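Local coordinates for protein glycosyltransferase Gtf1 (PDB 4PQG) that is a GT-B-fold glycosyltransferase of group 1 that holds uridine-5'-diphosphate and carries an extended beta-sheet domain, at residues Ala334-Leu337 / Ala338-His342. Numbering follows the deposited sequence.
With UDP (uridine-5'-diphosphate), chain C.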
loop_
_atom_site.group_PDB
_atom_site.type_symbol
_atom_site.label_atom_id
_atom_site.label_comp_id
_atom_site.label_asym_id
_atom_site.label_seq_id
_atom_site.Cartn_x
_atom_site.Cartn_y
_atom_site.Cartn_z
ATOM N N ALA A 334 1.643 -12.805 7.672
ATOM C CA ALA A 334 0.785 -11.789 7.046
ATOM C C ALA A 334 1.648 -10.901 6.173
ATOM O O ALA A 334 2.504 -10.168 6.670
ATOM C CB ALA A 334 0.032 -10.974 8.096
ATOM N N SER A 335 1.450 -11.018 4.863
ATOM C CA SER A 335 2.233 -10.261 3.888
ATOM C C SER A 335 1.633 -10.351 2.498
ATOM O O SER A 335 0.813 -11.243 2.190
ATOM C CB SER A 335 3.689 -10.763 3.849
ATOM O OG SER A 335 3.807 -12.018 3.187
ATOM N N ARG A 336 2.046 -9.426 1.643
ATOM C CA ARG A 336 1.933 -9.650 0.214
ATOM C C ARG A 336 2.481 -11.052 -0.094
ATOM O O ARG A 336 3.501 -11.473 0.472
ATOM C CB ARG A 336 2.734 -8.613 -0.568
ATOM C CG ARG A 336 2.248 -7.171 -0.407
ATOM C CD ARG A 336 3.207 -6.188 -1.071
ATOM N NE ARG A 336 4.458 -6.078 -0.317
ATOM C CZ ARG A 336 5.655 -6.415 -0.788
ATOM N NH1 ARG A 336 5.787 -6.901 -2.023
ATOM N NH2 ARG A 336 6.731 -6.277 -0.015
ATOM N N LEU A 337 1.798 -11.770 -0.985
ATOM C CA LEU A 337 2.285 -13.073 -1.434
ATOM C C LEU A 337 3.268 -12.880 -2.582
ATOM O O LEU A 337 2.955 -13.088 -3.757
ATOM C CB LEU A 337 1.124 -14.000 -1.803
ATOM C CG LEU A 337 -0.071 -14.019 -0.847
ATOM C CD1 LEU A 337 -1.132 -14.985 -1.374
ATOM C CD2 LEU A 337 0.301 -14.351 0.610
ATOM N N ALA A 338 4.472 -12.474 -2.203
ATOM C CA ALA A 338 5.450 -11.982 -3.125
ATOM C C ALA A 338 6.710 -12.775 -2.871
ATOM O O ALA A 338 6.937 -13.219 -1.745
ATOM C CB ALA A 338 5.697 -10.484 -2.883
ATOM N N LYS A 339 7.517 -12.948 -3.916
ATOM C CA LYS A 339 8.745 -13.744 -3.840
ATOM C C LYS A 339 9.642 -13.358 -2.674
ATOM O O LYS A 339 10.095 -14.241 -1.958
ATOM C CB LYS A 339 9.540 -13.646 -5.147
ATOM C CG LYS A 339 8.889 -14.366 -6.300
ATOM C CD LYS A 339 9.754 -14.315 -7.555
ATOM C CE LYS A 339 9.182 -15.221 -8.640
ATOM N NZ LYS A 339 7.704 -15.094 -8.744
ATOM N N GLU A 340 9.866 -12.051 -2.475
ATOM C CA GLU A 340 10.767 -11.547 -1.417
ATOM C C GLU A 340 10.335 -11.905 0.023
ATOM O O GLU A 340 11.123 -11.751 0.974
ATOM C CB GLU A 340 10.996 -10.023 -1.550
ATOM C CG GLU A 340 9.761 -9.175 -1.201
ATOM C CD GLU A 340 9.895 -7.699 -1.576
ATOM O OE1 GLU A 340 11.013 -7.243 -1.933
ATOM O OE2 GLU A 340 8.871 -6.978 -1.509
ATOM N N LYS A 341 9.097 -12.375 0.183
ATOM C CA LYS A 341 8.602 -12.831 1.500
ATOM C C LYS A 341 8.831 -14.343 1.713
ATOM O O LYS A 341 8.735 -14.833 2.835
ATOM C CB LYS A 341 7.102 -12.508 1.673
ATOM C CG LYS A 341 6.736 -11.020 1.544
ATOM C CD LYS A 341 7.225 -10.179 2.740
ATOM C CE LYS A 341 6.937 -8.695 2.530
ATOM N NZ LYS A 341 6.977 -7.887 3.790
ATOM N N HIS A 342 9.112 -15.067 0.623
ATOM C CA HIS A 342 9.461 -16.500 0.657
ATOM C C HIS A 342 8.551 -17.331 1.504
ATOM O O HIS A 342 9.016 -18.202 2.261
ATOM C CB HIS A 342 10.898 -16.706 1.139
ATOM C CG HIS A 342 11.907 -15.872 0.408
ATOM N ND1 HIS A 342 12.422 -16.238 -0.787
ATOM C CD2 HIS A 342 12.490 -14.652 0.735
ATOM C CE1 HIS A 342 13.298 -15.299 -1.201
ATOM N NE2 HIS A 342 13.342 -14.330 -0.263
HETATM N N1 UDP C . -1.945 -6.414 5.702
HETATM C C2 UDP C . -3.345 -6.484 5.869
HETATM N N3 UDP C . -3.966 -7.632 5.636
HETATM C C4 UDP C . -3.319 -8.737 5.238
HETATM C C5 UDP C . -1.934 -8.708 5.053
HETATM C C6 UDP C . -1.260 -7.506 5.303
HETATM O O2 UDP C . -4.008 -5.486 6.246
HETATM O O4 UDP C . -3.982 -9.780 5.043
HETATM C "C1'" UDP C . -1.279 -5.138 6.007
HETATM C "C2'" UDP C . -0.542 -5.279 7.336
HETATM O "O2'" UDP C . -1.365 -5.023 8.491
HETATM C "C3'" UDP C . 0.608 -4.290 7.240
HETATM C "C4'" UDP C . 0.841 -4.146 5.738
HETATM O "O4'" UDP C . -0.247 -4.812 5.076
HETATM O "O3'" UDP C . 0.229 -3.019 7.782
HETATM C "C5'" UDP C . 2.143 -4.799 5.277
HETATM O "O5'" UDP C . 3.227 -4.007 5.731
HETATM P PA UDP C . 4.690 -4.630 5.944
HETATM O O1A UDP C . 5.615 -3.537 6.406
HETATM O O2A UDP C . 4.517 -5.849 6.819
HETATM O O3A UDP C . 5.124 -5.310 4.547
HETATM P PB UDP C . 5.366 -4.674 3.088
HETATM O O1B UDP C . 6.611 -5.373 2.593
HETATM O O2B UDP C . 4.102 -5.001 2.309
HETATM O O3B UDP C . 5.617 -3.194 3.305
HETATM O O HOH W 1 4.214 -8.118 5.520
#
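Arg336 and Glu340 form a salt bridge in the loop between strand 330-334 and helix 343-353, beside the UDP diphosphate. Arg336 CB lies near the methyl of Ala338. CG and CD run on toward UDP O2B, and the chain bends at chi3 (-71°). Arg336 NE then donates an almost straight bond to UDP O2B (2.9 Å). Arg336 CZ lies 3.3 Å from Glu340 OE2. Arg336 NH2 has two acceptors: UDP O1B at 2.8 Å and Glu340 OE2 at 2.7 Å. Arg336 NH1 adds a weak bond to that same OE2 and lies 3.7 Å from Ala338 CB. Phosphate and carboxylate both meet the guanidinium at its edge, but the carboxylate plane stands 84° to it. Lys341 bends at chi2 (-71°), and its CG and CD pass alongside Ser335. Lys341 CG lies 3.5 Å from Ser335 OG, which itself donates to Arg336 O. Lys341 NZ donates to UDP O1B (2.8 Å) and forms a salt bridge with Glu412. Leu337 centres an inverse gamma turn. This is a diphosphate site in the C-terminal Rossmann-like half of a GT-B fold. Arg336 and Lys341 share O1B, so they probably offset the diphosphate's negative charge, while the bonds to O2B, O1B and Glu340 probably hold the guanidinium in one rotation.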